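PDB 2VSH: 2-c-methyl-d-erythritol 4-phosphate cytidylyltransferase from Streptococcus pneumoniae, which catalyses the transfer of the cytidylyl group of CTP to D-ribitol 5-phosphate, giving the CDP-ribitol used for teichoic acid precursors. Local coordinates for residues G6-G10 against T111-V115; D85-K91 against F179-Y183. The contacts are given in a common frame with arbitrary orientation. Residues are numbered along the deposited sequence.

Contact 1 lies near the centre of the subunit, about 5 Å from it, where the neighbouring parallel strands 3-9 and 108-113 of the central sheet end; about 13 Å away between centres, contact 2 packs the start of helix 86-100 against helix 176-184. Along the chain the segments alternate: 6-10, 85-91, 111-115, 179-183. Helix 86-100, which covers the L8 face of the sheet built by contact 1, is followed in the chain by strand 108-113. The contacts also touch: L8 packs against R86, S89 and I90, and D113 OD1 forms a 3.0 Å salt bridge with R86 NH2. Both probably contribute to the CTP-binding site, with L8-G10 and S114 in contact 1, D85-S89 in contact 2.

Contact 1: G6-G10 against T111-V115; sequences GILAG and THDSV
This is a parallel β-strand pairing in the buried core of a Rossmann-like nucleotidyltransferase fold (GT-A clan), at the C-terminal ends of strands 3-9 and 108-113. The strand axes approach to 4.7 Å at 30°, in the register G6-T111, I7-H112, L8-D113. Backbones are extended, with phi/psi near -91/118 at I7. H112 N gives to G6 O (2.9 Å); L8 then donates from N to H112 O (2.9 Å) and accepts at O from S114 N (2.8 Å), although S114 has already turned out of the strand (-60/-32). T111 CA makes a CA-H...O contact with G6 O (3.2 Å). Glycine suits position 6, where a CB would lie only 3.6 Å from T111 CG2.

On one face, branched I7 (m, m) suits the packing beneath helix 33-42, its CD1 4.2 Å from H112 CB. The other face carries L8 (m, t), T111 and D113; L8 CD1 lies 4.2 Å from T111 CB beneath helix 86-100, while D113 turns its carboxylate to R86 and R116. L8, A9, G10 and S114 probably contribute to the CTP-binding site. A9 CB meets S114 CB at 3.5 Å, and water 1 donates to L8 O at 3.0 Å.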
# COMPACT_ATOMS: atom_id res chain seq x y z
N GLY A 6 6.16 0.24 -24.00
CA GLY A 6 4.75 0.63 -24.05
C GLY A 6 4.41 1.48 -22.84
O GLY A 6 4.10 0.95 -21.76
N ILE A 7 4.43 2.80 -23.01
CA ILE A 7 4.22 3.73 -21.91
C ILE A 7 2.73 4.10 -21.78
O ILE A 7 2.13 4.69 -22.71
CB ILE A 7 5.12 5.00 -22.05
CG1 ILE A 7 6.60 4.60 -22.25
CG2 ILE A 7 4.93 5.96 -20.88
CD1 ILE A 7 7.22 3.73 -21.13
N LEU A 8 2.14 3.74 -20.63
CA LEU A 8 0.72 3.92 -20.37
C LEU A 8 0.49 5.25 -19.72
O LEU A 8 0.79 5.45 -18.54
CB LEU A 8 0.19 2.77 -19.51
CG LEU A 8 0.26 1.42 -20.22
CD1 LEU A 8 0.37 0.29 -19.24
CD2 LEU A 8 -0.95 1.24 -21.14
N ALA A 9 -0.03 6.17 -20.53
CA ALA A 9 -0.13 7.58 -20.15
C ALA A 9 -1.53 8.11 -20.45
O ALA A 9 -1.71 9.30 -20.73
CB ALA A 9 0.93 8.37 -20.90
N GLY A 10 -2.52 7.23 -20.37
CA GLY A 10 -3.92 7.61 -20.56
C GLY A 10 -4.70 7.70 -19.26
O GLY A 10 -4.29 8.38 -18.30
N THR A 111 5.66 -2.91 -20.96
CA THR A 111 4.64 -1.94 -20.56
C THR A 111 4.94 -1.33 -19.20
O THR A 111 5.43 -2.01 -18.30
CB THR A 111 3.18 -2.53 -20.56
OG1 THR A 111 3.02 -3.45 -19.48
CG2 THR A 111 2.85 -3.21 -21.90
N HIS A 112 4.67 -0.02 -19.06
CA HIS A 112 5.07 0.70 -17.86
C HIS A 112 4.21 1.95 -17.68
O HIS A 112 3.91 2.65 -18.65
CB HIS A 112 6.57 1.07 -17.94
CG HIS A 112 7.11 1.69 -16.69
ND1 HIS A 112 7.26 0.99 -15.52
CD2 HIS A 112 7.54 2.95 -16.43
CE1 HIS A 112 7.76 1.78 -14.59
NE2 HIS A 112 7.92 2.99 -15.11
N ASP A 113 3.83 2.23 -16.43
CA ASP A 113 3.05 3.44 -16.08
C ASP A 113 3.83 4.71 -16.39
O ASP A 113 4.99 4.81 -16.00
CB ASP A 113 2.75 3.45 -14.58
CG ASP A 113 1.81 2.35 -14.14
OD1 ASP A 113 0.96 1.90 -14.94
OD2 ASP A 113 1.92 1.93 -12.97
N SER A 114 3.18 5.70 -17.01
CA SER A 114 3.82 7.01 -17.23
C SER A 114 4.23 7.70 -15.95
O SER A 114 5.21 8.44 -15.94
CB SER A 114 2.90 7.94 -18.02
OG SER A 114 1.74 8.20 -17.26
N VAL A 115 3.46 7.47 -14.87
CA VAL A 115 3.70 8.13 -13.58
C VAL A 115 4.64 7.36 -12.65
O VAL A 115 4.66 7.59 -11.43
CB VAL A 115 2.39 8.47 -12.85
CG1 VAL A 115 1.66 9.61 -13.58
CG2 VAL A 115 1.51 7.20 -12.69
O HOH W 1 0.41 6.03 -15.62

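Contact 2: D85-K91 against F179-Y183; sequences DRNTSIK and FMDLY
Two aromatic side chains from one helix reach across to the first turns of another. F179 and Y183, one turn apart, both take chi1 t, which carries their rings over the 10.9 Å between the axes of helices 86-91 and 179-183; these run at 136° between N-to-C directions, with CA of K91 nearest that of M180 (6.7 Å) and CA of N87 nearest that of Y183 (8.1 Å).

The F179 ring (chi2 -87°) offers a face to I90 (m, t): CG2 sits 3.7 Å from the ring centroid, 12° off the normal, a CH-pi contact that suits a β-branched methyl. N87 O lies at the ring's edge, 3.6 Å from F179 CZ. N87 (chi1 m) also brings its CB to 3.5 Å from Y183 CE1.

The helix start at D85 is a classic N-cap in this nucleotidyltransferase fold, and D85 to S89 probably all contribute to the CTP-binding site. With chi1 p, D85 turns OD1 back to accept from T88 N (2.9 Å) and T88 OG1 (2.7 Å), the short acidic side chain being well fitted to exposed amides at a helix N-terminus. Y183, long enough to reach this cap, holds water 2 at 2.5 Å from its OH, and the water donates to D85 OD1 at 3.0 Å.

K91 starts t, t and then bends p, p, which carries NZ away from the other helix after the aliphatic part has brushed past it: CD is 4.1 Å from CE2 at the edge of the Y183 ring, and CG 4.0 Å from SD of M180, whose flexible m, m, m thioether curls inward.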
# COMPACT_ATOMS: atom_id res chain seq x y z
N ASP A 85 -9.27 2.16 -20.52
CA ASP A 85 -8.66 1.50 -19.37
C ASP A 85 -7.27 1.04 -19.78
O ASP A 85 -6.93 1.09 -20.97
CB ASP A 85 -9.55 0.34 -18.86
CG ASP A 85 -9.87 -0.70 -19.93
OD1 ASP A 85 -9.00 -1.07 -20.73
OD2 ASP A 85 -11.02 -1.18 -19.95
N ARG A 86 -6.44 0.61 -18.82
CA ARG A 86 -5.08 0.26 -19.16
C ARG A 86 -4.94 -0.81 -20.25
O ARG A 86 -4.10 -0.68 -21.12
CB ARG A 86 -4.21 -0.07 -17.93
CG ARG A 86 -4.77 -1.09 -16.95
CD ARG A 86 -3.90 -1.24 -15.67
NE ARG A 86 -2.46 -1.32 -16.00
CZ ARG A 86 -1.54 -0.44 -15.64
NH1 ARG A 86 -1.86 0.61 -14.88
NH2 ARG A 86 -0.27 -0.63 -16.02
N ASN A 87 -5.77 -1.87 -20.20
CA ASN A 87 -5.63 -2.97 -21.18
C ASN A 87 -6.02 -2.54 -22.60
O ASN A 87 -5.46 -3.03 -23.57
CB ASN A 87 -6.44 -4.19 -20.74
CG ASN A 87 -5.76 -5.00 -19.65
OD1 ASN A 87 -4.53 -5.03 -19.56
ND2 ASN A 87 -6.55 -5.63 -18.80
N THR A 88 -6.99 -1.64 -22.71
CA THR A 88 -7.36 -1.08 -24.01
C THR A 88 -6.19 -0.23 -24.52
O THR A 88 -5.94 -0.18 -25.71
CB THR A 88 -8.67 -0.26 -23.94
OG1 THR A 88 -9.68 -1.05 -23.31
CG2 THR A 88 -9.17 0.10 -25.35
N SER A 89 -5.49 0.44 -23.62
CA SER A 89 -4.32 1.24 -24.00
C SER A 89 -3.20 0.31 -24.47
O SER A 89 -2.55 0.59 -25.48
CB SER A 89 -3.85 2.13 -22.85
OG SER A 89 -4.80 3.15 -22.61
N ILE A 90 -3.00 -0.79 -23.77
CA ILE A 90 -2.00 -1.79 -24.21
C ILE A 90 -2.30 -2.30 -25.63
O ILE A 90 -1.42 -2.31 -26.49
CB ILE A 90 -1.81 -2.94 -23.20
CG1 ILE A 90 -1.24 -2.38 -21.88
CG2 ILE A 90 -0.86 -3.99 -23.77
CD1 ILE A 90 -1.32 -3.32 -20.68
N LYS A 91 -3.54 -2.71 -25.87
CA LYS A 91 -3.96 -3.14 -27.20
C LYS A 91 -3.68 -2.05 -28.24
O LYS A 91 -3.13 -2.32 -29.30
CB LYS A 91 -5.44 -3.54 -27.20
CG LYS A 91 -6.06 -3.70 -28.61
CD LYS A 91 -7.57 -3.74 -28.57
CE LYS A 91 -8.20 -2.33 -28.38
NZ LYS A 91 -8.34 -1.50 -29.63
N PHE A 179 -0.41 -11.18 -25.71
CA PHE A 179 -1.40 -10.31 -25.08
C PHE A 179 -2.65 -10.17 -25.95
O PHE A 179 -3.77 -10.26 -25.44
CB PHE A 179 -0.83 -8.93 -24.76
CG PHE A 179 -1.86 -7.98 -24.20
CD1 PHE A 179 -2.64 -7.20 -25.06
CD2 PHE A 179 -2.05 -7.87 -22.82
CE1 PHE A 179 -3.59 -6.32 -24.56
CE2 PHE A 179 -3.01 -6.99 -22.31
CZ PHE A 179 -3.78 -6.22 -23.18
N MET A 180 -2.47 -9.94 -27.25
CA MET A 180 -3.62 -9.80 -28.16
C MET A 180 -4.52 -11.03 -28.17
O MET A 180 -5.73 -10.90 -28.02
CB MET A 180 -3.18 -9.45 -29.58
CG MET A 180 -2.44 -8.12 -29.66
SD MET A 180 -3.47 -6.67 -29.30
CE MET A 180 -4.13 -6.34 -30.94
N ASP A 181 -3.92 -12.21 -28.34
CA ASP A 181 -4.68 -13.45 -28.33
C ASP A 181 -5.49 -13.67 -27.04
O ASP A 181 -6.67 -13.99 -27.11
CB ASP A 181 -3.74 -14.63 -28.61
CG ASP A 181 -3.21 -14.63 -30.03
OD1 ASP A 181 -3.78 -13.89 -30.87
OD2 ASP A 181 -2.23 -15.34 -30.32
N LEU A 182 -4.86 -13.50 -25.89
CA LEU A 182 -5.52 -13.75 -24.61
C LEU A 182 -6.58 -12.70 -24.28
O LEU A 182 -7.68 -13.04 -23.83
CB LEU A 182 -4.50 -13.80 -23.48
CG LEU A 182 -3.51 -14.95 -23.49
CD1 LEU A 182 -2.66 -14.83 -22.25
CD2 LEU A 182 -4.23 -16.31 -23.56
N TYR A 183 -6.24 -11.43 -24.48
CA TYR A 183 -7.16 -10.33 -24.25
C TYR A 183 -8.36 -10.43 -25.17
O TYR A 183 -9.49 -10.15 -24.76
CB TYR A 183 -6.44 -9.01 -24.47
CG TYR A 183 -7.28 -7.77 -24.26
CD1 TYR A 183 -7.70 -7.39 -22.99
CD2 TYR A 183 -7.63 -6.95 -25.34
CE1 TYR A 183 -8.46 -6.25 -22.80
CE2 TYR A 183 -8.39 -5.79 -25.15
CZ TYR A 183 -8.80 -5.46 -23.88
OH TYR A 183 -9.55 -4.31 -23.70
O HOH W 2 -10.07 -3.81 -21.33